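Local coordinates for GMP reductase (Trypanosoma brucei brucei, PDB 6JIG), which probably catalyses the irreversible NADPH-dependent deamination of GMP to IMP and also binds guanine nucleotides in its CBS domains, at residues 102-107 against 137-142; 116-121 against 128-133; 194-199 against 203-208. The protein carries 1 engineered substitution. One frame throughout, in Å; residues are numbered along the deposited sequence.

Interaction 1 (102-107 against 137-142). With 5GP (guanosine-5'-monophosphate), chain C.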
loop_
_atom_site.group_PDB
_atom_site.type_symbol
_atom_site.label_atom_id
_atom_site.label_comp_id
_atom_site.label_asym_id
_atom_site.label_seq_id
_atom_site.Cartn_x
_atom_site.Cartn_y
_atom_site.Cartn_z
ATOM N N PRO A 102 -6.892 -4.240 -60.438
ATOM C CA PRO A 102 -7.744 -5.079 -59.588
ATOM C C PRO A 102 -7.275 -6.527 -59.636
ATOM O O PRO A 102 -6.691 -6.987 -60.624
ATOM C CB PRO A 102 -9.142 -4.905 -60.197
ATOM C CG PRO A 102 -8.888 -4.551 -61.619
ATOM C CD PRO A 102 -7.607 -3.749 -61.631
ATOM N N ARG A 103 -7.502 -7.236 -58.534
ATOM C CA ARG A 103 -7.042 -8.615 -58.432
ATOM C C ARG A 103 -7.836 -9.514 -59.374
ATOM O O ARG A 103 -9.060 -9.383 -59.508
ATOM C CB ARG A 103 -7.164 -9.119 -56.990
ATOM C CG ARG A 103 -6.453 -8.244 -55.942
ATOM C CD ARG A 103 -4.959 -8.104 -56.255
ATOM N NE ARG A 103 -4.258 -9.367 -56.056
ATOM C CZ ARG A 103 -2.998 -9.593 -56.403
ATOM N NH1 ARG A 103 -2.272 -8.635 -56.966
ATOM N NH2 ARG A 103 -2.459 -10.786 -56.174
ATOM N N ILE A 104 -7.128 -10.441 -60.026
ATOM C CA ILE A 104 -7.723 -11.278 -61.059
ATOM C C ILE A 104 -7.440 -12.743 -60.758
ATOM O O ILE A 104 -6.646 -13.087 -59.886
ATOM C CB ILE A 104 -7.225 -10.909 -62.477
ATOM C CG1 ILE A 104 -5.707 -10.761 -62.528
ATOM C CG2 ILE A 104 -7.860 -9.625 -62.938
ATOM C CD1 ILE A 104 -4.955 -12.034 -62.703
ATOM N N ILE A 105 -8.097 -13.609 -61.526
ATOM C CA ILE A 105 -7.894 -15.047 -61.440
ATOM C C ILE A 105 -8.207 -15.626 -62.811
ATOM O O ILE A 105 -8.887 -15.000 -63.627
ATOM C CB ILE A 105 -8.778 -15.671 -60.337
ATOM C CG1 ILE A 105 -8.285 -17.070 -59.965
ATOM C CG2 ILE A 105 -10.249 -15.655 -60.755
ATOM C CD1 ILE A 105 -8.970 -17.641 -58.762
ATOM N N LEU A 106 -7.695 -16.839 -63.069
ATOM C CA LEU A 106 -7.900 -17.457 -64.376
ATOM C C LEU A 106 -9.006 -18.508 -64.306
ATOM O O LEU A 106 -9.256 -19.086 -63.242
ATOM C CB LEU A 106 -6.596 -18.090 -64.870
ATOM C CG LEU A 106 -5.403 -17.129 -64.783
ATOM C CD1 LEU A 106 -4.077 -17.858 -64.966
ATOM C CD2 LEU A 106 -5.537 -15.998 -65.787
ATOM N N PRO A 107 -9.700 -18.774 -65.420
ATOM C CA PRO A 107 -10.943 -19.561 -65.323
ATOM C C PRO A 107 -10.733 -21.022 -64.970
ATOM O O PRO A 107 -11.641 -21.631 -64.393
ATOM C CB PRO A 107 -11.576 -19.398 -66.711
ATOM C CG PRO A 107 -10.464 -19.011 -67.598
ATOM C CD PRO A 107 -9.510 -18.216 -66.768
ATOM N N ASN A 137 -1.392 -11.648 -69.111
ATOM C CA ASN A 137 -0.791 -10.659 -70.002
ATOM C C ASN A 137 -1.840 -9.791 -70.693
ATOM O O ASN A 137 -1.621 -8.589 -70.881
ATOM C CB ASN A 137 0.088 -11.355 -71.039
ATOM N N GLU A 138 -2.975 -10.370 -71.087
ATOM C CA GLU A 138 -4.013 -9.616 -71.786
ATOM C C GLU A 138 -5.133 -9.131 -70.882
ATOM O O GLU A 138 -5.742 -8.100 -71.180
ATOM C CB GLU A 138 -4.645 -10.444 -72.899
ATOM C CG GLU A 138 -3.694 -10.975 -73.940
ATOM C CD GLU A 138 -4.414 -11.867 -74.926
ATOM O OE1 GLU A 138 -3.877 -12.940 -75.271
ATOM O OE2 GLU A 138 -5.535 -11.494 -75.340
ATOM N N ARG A 139 -5.450 -9.874 -69.821
ATOM C CA ARG A 139 -6.528 -9.515 -68.896
ATOM C C ARG A 139 -7.836 -9.240 -69.636
ATOM O O ARG A 139 -8.581 -8.319 -69.298
ATOM C CB ARG A 139 -6.136 -8.314 -68.031
ATOM C CG ARG A 139 -4.910 -8.550 -67.176
ATOM C CD ARG A 139 -4.663 -7.387 -66.219
ATOM N NE ARG A 139 -3.818 -7.799 -65.101
ATOM C CZ ARG A 139 -4.098 -7.589 -63.816
ATOM N NH1 ARG A 139 -5.208 -6.944 -63.451
ATOM N NH2 ARG A 139 -3.252 -8.013 -62.890
ATOM N N LYS A 140 -8.112 -10.033 -70.670
ATOM C CA LYS A 140 -9.417 -9.991 -71.315
ATOM C C LYS A 140 -10.463 -10.500 -70.328
ATOM O O LYS A 140 -10.336 -11.607 -69.799
ATOM C CB LYS A 140 -9.415 -10.829 -72.596
ATOM N N LEU A 141 -11.484 -9.691 -70.067
ATOM C CA LEU A 141 -12.431 -9.983 -68.995
ATOM C C LEU A 141 -13.381 -11.100 -69.415
ATOM O O LEU A 141 -14.101 -10.971 -70.411
ATOM C CB LEU A 141 -13.205 -8.723 -68.619
ATOM C CG LEU A 141 -14.172 -8.849 -67.439
ATOM C CD1 LEU A 141 -13.404 -9.102 -66.137
ATOM C CD2 LEU A 141 -15.038 -7.607 -67.322
ATOM N N LEU A 142 -13.399 -12.188 -68.642
ATOM C CA LEU A 142 -14.314 -13.295 -68.898
ATOM C C LEU A 142 -15.480 -13.347 -67.926
ATOM O O LEU A 142 -16.527 -13.917 -68.261
ATOM C CB LEU A 142 -13.570 -14.633 -68.837
ATOM C CG LEU A 142 -12.243 -14.692 -69.591
ATOM C CD1 LEU A 142 -11.566 -16.044 -69.408
ATOM C CD2 LEU A 142 -12.429 -14.368 -71.071
HETATM P P 5GP C . -15.733 -5.772 -50.889
HETATM O O1P 5GP C . -17.163 -5.325 -51.089
HETATM O O2P 5GP C . -15.005 -6.145 -52.164
HETATM O O3P 5GP C . -15.435 -6.571 -49.635
HETATM O "O5'" 5GP C . -14.949 -4.426 -50.612
HETATM C "C5'" 5GP C . -13.963 -4.038 -51.541
HETATM C "C4'" 5GP C . -13.019 -3.037 -50.956
HETATM O "O4'" 5GP C . -11.664 -3.498 -51.238
HETATM C "C3'" 5GP C . -13.161 -1.667 -51.614
HETATM O "O3'" 5GP C . -12.910 -0.621 -50.674
HETATM C "C2'" 5GP C . -12.084 -1.713 -52.694
HETATM O "O2'" 5GP C . -11.629 -0.462 -53.158
HETATM C "C1'" 5GP C . -10.987 -2.522 -51.999
HETATM N N9 5GP C . -10.096 -3.174 -52.957
HETATM C C8 5GP C . -8.807 -2.843 -53.134
HETATM N N7 5GP C . -8.289 -3.583 -54.130
HETATM C C5 5GP C . -9.281 -4.372 -54.612
HETATM C C6 5GP C . -9.323 -5.319 -55.626
HETATM O O6 5GP C . -8.296 -5.564 -56.292
HETATM N N1 5GP C . -10.470 -5.959 -55.881
HETATM C C2 5GP C . -11.579 -5.708 -55.168
HETATM N N2 5GP C . -12.714 -6.390 -55.475
HETATM N N3 5GP C . -11.572 -4.787 -54.156
HETATM C C4 5GP C . -10.427 -4.109 -53.870
#
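Arg139 reaches across to the backbone of Pro102 and lays one face of its guanidinium against Ile104. The chain runs extended from CG to NE, with CG turned anti to the carbonyl carbon (chi1 -60°), and this length brings NH1 within 3.2 Å of Pro102 O. That bond lies in the carbonyl plane and bends moderately, 153° at the hydrogen, while the oxygen sits slightly off the guanidinium plane. Ile104 meets the same group from above: its CG1 packs over one guanidinium face, toward the rim, 3.7 Å from Arg139 NH2, and the two side chains cross at about a right angle.

Both segments belong to the first CBS motif, where strand 104-105 and strand 141-146 flank strand 129-133 in one mixed sheet. The peptide held by Arg139 is used at both ends: while its carbonyl oxygen takes the arginine bond, its N-H, on Arg103, donates to O6 of the bound guanosine-5'-monophosphate at 2.9 Å. The Arg103 side chain folds back to make a cation-pi contact with Trp120. Farther along, the contact is purely apolar: Pro107 CG meets Leu142 CD1 at 3.6 Å, the proline ring slanting across the leucine branch.

Interaction 2 (116-121 against 128-133). With 5GP (guanosine-5'-monophosphate), chain C.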
loop_
_atom_site.group_PDB
_atom_site.type_symbol
_atom_site.label_atom_id
_atom_site.label_comp_id
_atom_site.label_asym_id
_atom_site.label_seq_id
_atom_site.Cartn_x
_atom_site.Cartn_y
_atom_site.Cartn_z
ATOM N N GLU A 116 -7.788 -18.210 -51.838
ATOM C CA GLU A 116 -6.473 -17.641 -51.558
ATOM C C GLU A 116 -6.321 -16.262 -52.194
ATOM O O GLU A 116 -5.762 -15.347 -51.580
ATOM C CB GLU A 116 -5.372 -18.589 -52.041
ATOM N N GLY A 117 -6.817 -16.089 -53.420
ATOM C CA GLY A 117 -6.767 -14.773 -54.039
ATOM C C GLY A 117 -7.627 -13.755 -53.311
ATOM O O GLY A 117 -7.266 -12.580 -53.206
ATOM N N LEU A 118 -8.774 -14.188 -52.795
ATOM C CA LEU A 118 -9.635 -13.254 -52.081
ATOM C C LEU A 118 -9.003 -12.802 -50.772
ATOM O O LEU A 118 -9.245 -11.678 -50.323
ATOM C CB LEU A 118 -11.002 -13.889 -51.840
ATOM C CG LEU A 118 -11.836 -14.062 -53.111
ATOM C CD1 LEU A 118 -12.949 -15.056 -52.868
ATOM C CD2 LEU A 118 -12.393 -12.730 -53.600
ATOM N N ASN A 119 -8.182 -13.646 -50.157
ATOM C CA ASN A 119 -7.473 -13.270 -48.935
ATOM C C ASN A 119 -6.087 -12.732 -49.256
ATOM O O ASN A 119 -5.084 -13.120 -48.662
ATOM C CB ASN A 119 -7.402 -14.460 -47.991
ATOM C CG ASN A 119 -8.768 -15.019 -47.677
ATOM O OD1 ASN A 119 -9.025 -16.208 -47.880
ATOM N ND2 ASN A 119 -9.668 -14.157 -47.204
ATOM N N TRP A 120 -6.047 -11.832 -50.234
ATOM C CA TRP A 120 -4.801 -11.217 -50.667
ATOM C C TRP A 120 -4.211 -10.363 -49.552
ATOM O O TRP A 120 -4.915 -9.555 -48.937
ATOM C CB TRP A 120 -5.066 -10.367 -51.905
ATOM C CG TRP A 120 -3.884 -9.639 -52.450
ATOM C CD1 TRP A 120 -2.661 -10.163 -52.761
ATOM C CD2 TRP A 120 -3.823 -8.247 -52.786
ATOM N NE1 TRP A 120 -1.842 -9.179 -53.270
ATOM C CE2 TRP A 120 -2.532 -7.996 -53.294
ATOM C CE3 TRP A 120 -4.737 -7.187 -52.703
ATOM C CZ2 TRP A 120 -2.130 -6.732 -53.712
ATOM C CZ3 TRP A 120 -4.334 -5.933 -53.124
ATOM C CH2 TRP A 120 -3.044 -5.716 -53.620
ATOM N N LYS A 121 -2.908 -10.526 -49.304
ATOM C CA LYS A 121 -2.254 -9.792 -48.225
ATOM C C LYS A 121 -2.003 -8.324 -48.560
ATOM O O LYS A 121 -1.535 -7.583 -47.688
ATOM C CB LYS A 121 -0.936 -10.474 -47.859
ATOM N N GLY A 128 -12.992 -8.426 -52.089
ATOM C CA GLY A 128 -14.296 -9.060 -52.103
ATOM C C GLY A 128 -14.643 -9.755 -53.402
ATOM O O GLY A 128 -15.568 -10.566 -53.458
ATOM N N CYS A 129 -13.903 -9.459 -54.456
ATOM C CA CYS A 129 -14.167 -10.113 -55.716
ATOM C C CYS A 129 -12.860 -10.244 -56.476
ATOM O O CYS A 129 -11.880 -9.546 -56.203
ATOM C CB CYS A 129 -15.255 -9.352 -56.500
ATOM S SG CYS A 129 -14.668 -8.015 -57.528
ATOM N N LEU A 130 -12.826 -11.213 -57.383
ATOM C CA LEU A 130 -11.738 -11.375 -58.330
ATOM C C LEU A 130 -12.335 -11.357 -59.726
ATOM O O LEU A 130 -13.357 -12.004 -59.976
ATOM C CB LEU A 130 -10.977 -12.696 -58.114
ATOM C CG LEU A 130 -10.469 -13.050 -56.714
ATOM C CD1 LEU A 130 -9.945 -14.490 -56.694
ATOM C CD2 LEU A 130 -9.383 -12.074 -56.263
ATOM N N LEU A 131 -11.717 -10.606 -60.631
ATOM C CA LEU A 131 -12.157 -10.596 -62.019
ATOM C C LEU A 131 -11.507 -11.766 -62.745
ATOM O O LEU A 131 -10.300 -11.991 -62.620
ATOM C CB LEU A 131 -11.823 -9.260 -62.685
ATOM C CG LEU A 131 -12.603 -8.200 -61.894
ATOM C CD1 LEU A 131 -11.852 -6.885 -61.736
ATOM C CD2 LEU A 131 -14.011 -7.991 -62.454
ATOM N N VAL A 132 -12.316 -12.531 -63.467
ATOM C CA VAL A 132 -11.827 -13.688 -64.205
ATOM C C VAL A 132 -11.383 -13.215 -65.582
ATOM O O VAL A 132 -12.164 -12.604 -66.317
ATOM C CB VAL A 132 -12.904 -14.778 -64.312
ATOM C CG1 VAL A 132 -12.333 -16.023 -64.975
ATOM C CG2 VAL A 132 -13.445 -15.105 -62.932
ATOM N N VAL A 133 -10.121 -13.477 -65.921
ATOM C CA VAL A 133 -9.537 -13.028 -67.175
ATOM C C VAL A 133 -8.850 -14.210 -67.848
ATOM O O VAL A 133 -8.527 -15.218 -67.215
ATOM C CB VAL A 133 -8.536 -11.864 -66.983
ATOM C CG1 VAL A 133 -9.215 -10.658 -66.299
ATOM C CG2 VAL A 133 -7.319 -12.330 -66.200
HETATM P P 5GP C . -15.733 -5.772 -50.889
HETATM O O1P 5GP C . -17.163 -5.325 -51.089
HETATM O O2P 5GP C . -15.005 -6.145 -52.164
HETATM O O3P 5GP C . -15.435 -6.571 -49.635
HETATM O "O5'" 5GP C . -14.949 -4.426 -50.612
HETATM C "C5'" 5GP C . -13.963 -4.038 -51.541
HETATM C "C4'" 5GP C . -13.019 -3.037 -50.956
HETATM O "O4'" 5GP C . -11.664 -3.498 -51.238
HETATM C "C3'" 5GP C . -13.161 -1.667 -51.614
HETATM O "O3'" 5GP C . -12.910 -0.621 -50.674
HETATM C "C2'" 5GP C . -12.084 -1.713 -52.694
HETATM O "O2'" 5GP C . -11.629 -0.462 -53.158
HETATM C "C1'" 5GP C . -10.987 -2.522 -51.999
HETATM N N9 5GP C . -10.096 -3.174 -52.957
HETATM C C8 5GP C . -8.807 -2.843 -53.134
HETATM N N7 5GP C . -8.289 -3.583 -54.130
HETATM C C5 5GP C . -9.281 -4.372 -54.612
HETATM C C6 5GP C . -9.323 -5.319 -55.626
HETATM O O6 5GP C . -8.296 -5.564 -56.292
HETATM N N1 5GP C . -10.470 -5.959 -55.881
HETATM C C2 5GP C . -11.579 -5.708 -55.168
HETATM N N2 5GP C . -12.714 -6.390 -55.475
HETATM N N3 5GP C . -11.572 -4.787 -54.156
HETATM C C4 5GP C . -10.427 -4.109 -53.870
#
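The contact lies within the beta-alpha-beta unit of the first CBS motif, strand 104-105, helix 111-118 and strand 129-133, where the last turn of the helix packs against the start of the second strand. Leu118 carries it. Its CD2 methyl drops onto Leu130 CG at 3.7 Å and also rests on the backbone just before, 3.7 Å from Cys129 N, so one branch touches both the peptide and the side chain of the strand. With CG anti to its carbonyl carbon (chi1 -51°), Leu130 points at the helix end, where CD1 lies beside Leu118 CG and CD2 against the backbone of Gly117, 3.8 Å from Gly117 O. Gly117, with no side chain, lets the strand's leucine come right up to the helix backbone. Everything that meets between the two segments does so by van der Waals contact.

The other side of the strand's start serves the nucleotide. Gly128 CA approaches O2P of guanosine-5'-monophosphate to 3.0 Å, the backbone itself lining the phosphate. Cys129 turns its side chain away from the helix, and SG lies 3.3 Å from the N2 amino group of the base. The same N2 makes a weak, bent hydrogen bond to Cys129 O.

Beyond the two segments, Leu150 also packs on Leu118, and Leu118 O accepts a weak hydrogen bond from Arg147 NH2. Strand 129-133 itself runs between strand 104-105, parallel to it, and strand 141-146, antiparallel; Leu130 touches Ile105 on the first and Ile145 on the second, while Cys129 and Leu131 reach strand 203-208.

Interaction 3 (194-199 against 203-208). With 5GP (guanosine-5'-monophosphate), chain C.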
loop_
_atom_site.group_PDB
_atom_site.type_symbol
_atom_site.label_atom_id
_atom_site.label_comp_id
_atom_site.label_asym_id
_atom_site.label_seq_id
_atom_site.Cartn_x
_atom_site.Cartn_y
_atom_site.Cartn_z
ATOM N N VAL A 194 -18.647 -2.793 -61.245
ATOM C CA VAL A 194 -18.578 -2.333 -62.625
ATOM C C VAL A 194 -17.110 -2.271 -63.025
ATOM O O VAL A 194 -16.400 -1.318 -62.694
ATOM C CB VAL A 194 -19.264 -0.967 -62.806
ATOM C CG1 VAL A 194 -19.086 -0.468 -64.237
ATOM C CG2 VAL A 194 -20.745 -1.062 -62.456
ATOM N N PRO A 195 -16.609 -3.286 -63.714
ATOM C CA PRO A 195 -15.274 -3.181 -64.303
ATOM C C PRO A 195 -15.261 -2.174 -65.443
ATOM O O PRO A 195 -16.261 -1.965 -66.135
ATOM C CB PRO A 195 -14.994 -4.599 -64.809
ATOM C CG PRO A 195 -16.334 -5.200 -64.987
ATOM C CD PRO A 195 -17.239 -4.591 -63.980
ATOM N N ILE A 196 -14.116 -1.523 -65.607
ATOM C CA ILE A 196 -13.853 -0.632 -66.729
ATOM C C ILE A 196 -12.878 -1.352 -67.645
ATOM O O ILE A 196 -11.785 -1.737 -67.214
ATOM C CB ILE A 196 -13.278 0.717 -66.268
ATOM C CG1 ILE A 196 -14.095 1.298 -65.112
ATOM C CG2 ILE A 196 -13.142 1.686 -67.461
ATOM C CD1 ILE A 196 -15.544 1.544 -65.437
ATOM N N VAL A 197 -13.266 -1.547 -68.905
ATOM C CA VAL A 197 -12.413 -2.257 -69.846
ATOM C C VAL A 197 -12.020 -1.328 -70.987
ATOM O O VAL A 197 -12.625 -0.276 -71.208
ATOM C CB VAL A 197 -13.077 -3.531 -70.406
ATOM C CG1 VAL A 197 -13.301 -4.545 -69.305
ATOM C CG2 VAL A 197 -14.372 -3.181 -71.099
ATOM N N GLY A 198 -10.997 -1.749 -71.724
ATOM C CA GLY A 198 -10.513 -1.009 -72.869
ATOM C C GLY A 198 -11.269 -1.353 -74.139
ATOM O O GLY A 198 -12.306 -2.021 -74.128
ATOM N N GLN A 199 -10.725 -0.875 -75.263
ATOM C CA GLN A 199 -11.401 -1.072 -76.540
ATOM C C GLN A 199 -11.370 -2.533 -76.972
ATOM O O GLN A 199 -12.253 -2.974 -77.718
ATOM C CB GLN A 199 -10.778 -0.173 -77.613
ATOM C CG GLN A 199 -9.426 0.417 -77.220
ATOM N N LEU A 203 -9.165 -5.656 -69.093
ATOM C CA LEU A 203 -9.543 -5.075 -67.808
ATOM C C LEU A 203 -8.632 -3.898 -67.469
ATOM O O LEU A 203 -7.409 -4.051 -67.424
ATOM C CB LEU A 203 -9.461 -6.143 -66.724
ATOM C CG LEU A 203 -9.732 -5.689 -65.294
ATOM C CD1 LEU A 203 -11.169 -5.205 -65.152
ATOM C CD2 LEU A 203 -9.451 -6.844 -64.363
ATOM N N LEU A 204 -9.225 -2.725 -67.223
ATOM C CA LEU A 204 -8.463 -1.534 -66.849
ATOM C C LEU A 204 -8.655 -1.129 -65.393
ATOM O O LEU A 204 -7.668 -0.942 -64.668
ATOM C CB LEU A 204 -8.834 -0.356 -67.760
ATOM C CG LEU A 204 -8.642 -0.580 -69.262
ATOM C CD1 LEU A 204 -9.141 0.634 -70.023
ATOM C CD2 LEU A 204 -7.179 -0.858 -69.565
ATOM N N TYR A 205 -9.902 -0.978 -64.942
ATOM C CA TYR A 205 -10.193 -0.625 -63.554
ATOM C C TYR A 205 -11.374 -1.447 -63.066
ATOM O O TYR A 205 -12.039 -2.150 -63.836
ATOM C CB TYR A 205 -10.529 0.868 -63.384
ATOM C CG TYR A 205 -9.498 1.820 -63.934
ATOM C CD1 TYR A 205 -8.347 2.129 -63.212
ATOM C CD2 TYR A 205 -9.675 2.418 -65.171
ATOM C CE1 TYR A 205 -7.393 3.001 -63.729
ATOM C CE2 TYR A 205 -8.740 3.290 -65.687
ATOM C CZ TYR A 205 -7.599 3.577 -64.968
ATOM O OH TYR A 205 -6.670 4.446 -65.504
ATOM N N LEU A 206 -11.653 -1.320 -61.770
ATOM C CA LEU A 206 -12.872 -1.842 -61.172
ATOM C C LEU A 206 -13.464 -0.778 -60.265
ATOM O O LEU A 206 -12.730 -0.110 -59.525
ATOM C CB LEU A 206 -12.592 -3.127 -60.383
ATOM C CG LEU A 206 -13.762 -3.638 -59.544
ATOM C CD1 LEU A 206 -14.871 -4.151 -60.486
ATOM C CD2 LEU A 206 -13.292 -4.725 -58.568
ATOM N N VAL A 207 -14.784 -0.606 -60.332
ATOM C CA VAL A 207 -15.516 0.222 -59.380
ATOM C C VAL A 207 -16.473 -0.680 -58.613
ATOM O O VAL A 207 -17.220 -1.456 -59.222
ATOM C CB VAL A 207 -16.277 1.368 -60.071
ATOM C CG1 VAL A 207 -16.804 2.352 -59.026
ATOM C CG2 VAL A 207 -15.380 2.073 -61.084
ATOM N N THR A 208 -16.444 -0.590 -57.284
ATOM C CA THR A 208 -17.272 -1.429 -56.431
ATOM C C THR A 208 -18.319 -0.602 -55.701
ATOM O O THR A 208 -18.111 0.577 -55.391
ATOM C CB THR A 208 -16.435 -2.186 -55.393
ATOM O OG1 THR A 208 -15.970 -1.263 -54.404
ATOM C CG2 THR A 208 -15.253 -2.840 -56.041
HETATM P P 5GP C . -15.733 -5.772 -50.889
HETATM O O1P 5GP C . -17.163 -5.325 -51.089
HETATM O O2P 5GP C . -15.005 -6.145 -52.164
HETATM O O3P 5GP C . -15.435 -6.571 -49.635
HETATM O "O5'" 5GP C . -14.949 -4.426 -50.612
HETATM C "C5'" 5GP C . -13.963 -4.038 -51.541
HETATM C "C4'" 5GP C . -13.019 -3.037 -50.956
HETATM O "O4'" 5GP C . -11.664 -3.498 -51.238
HETATM C "C3'" 5GP C . -13.161 -1.667 -51.614
HETATM O "O3'" 5GP C . -12.910 -0.621 -50.674
HETATM C "C2'" 5GP C . -12.084 -1.713 -52.694
HETATM O "O2'" 5GP C . -11.629 -0.462 -53.158
HETATM C "C1'" 5GP C . -10.987 -2.522 -51.999
HETATM N N9 5GP C . -10.096 -3.174 -52.957
HETATM C C8 5GP C . -8.807 -2.843 -53.134
HETATM N N7 5GP C . -8.289 -3.583 -54.130
HETATM C C5 5GP C . -9.281 -4.372 -54.612
HETATM C C6 5GP C . -9.323 -5.319 -55.626
HETATM O O6 5GP C . -8.296 -5.564 -56.292
HETATM N N1 5GP C . -10.470 -5.959 -55.881
HETATM C C2 5GP C . -11.579 -5.708 -55.168
HETATM N N2 5GP C . -12.714 -6.390 -55.475
HETATM N N3 5GP C . -11.572 -4.787 -54.156
HETATM C C4 5GP C . -10.427 -4.109 -53.870
#
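A beta hairpin of the second CBS motif, strands 193-197 and 203-208, forms this contact and lends Leu206 and Thr208 to the pocket of the bound guanosine-5'-monophosphate. The antiparallel strands pair through Val194 with Val207 and Ile196 with Tyr205, both hydrogen-bonded pairs; Val194 N to Val207 O is 2.8 Å and almost straight at 177°. A classic beta bulge then shifts the register: Leu204 and Tyr205 both face Ile196, whose O accepts from Leu204 N at 2.7 Å and from Tyr205 N at 3.0 Å. Leu204 leaves the regular pattern and sets CD1 against the turn, 3.5 Å from Gly198 N.

On one face Ile196 CG1 packs on Tyr205 CB at 4.0 Å, while Ile196 CB lies near the plane of the tyrosine ring, at its edge. On the other, Pro195 CB meets Leu203 CD1 at 3.9 Å. Leu206, with CG anti to the backbone N (chi1 171°), sends CD1 over Pro195 N and CD2 to the base, 3.6 Å from N2 of the nucleotide. Thr208 OG1 caps Asp211 N of the following helix. Backbone bonds fix the register, the doubly engaged Ile196 O pins the bulge, and the base meets an apolar branch.

All three contacts meet around one guanosine-5'-monophosphate bound by the CBS module. Interaction 1 lies at the surface and mixes an arginine-to-carbonyl bond, an isoleucine over the guanidinium and one proline-leucine touch; interaction 2 is buried and apolar between helix and strand; interaction 3, also buried, is held mainly by backbone hydrogen bonds. Interactions 1 and 2 share the mixed sheet, with 116-121/128-133 nested along the chain inside the loop closed by 102-107/137-142, and Ile105 N and Leu131 O probably bond between them. The hairpin follows later in sequence, in another sheet. Leu203 joins it to interaction 1, packing on Pro102 and Ile104, and Cys129 SG meets Leu206 CD2 from interaction 2.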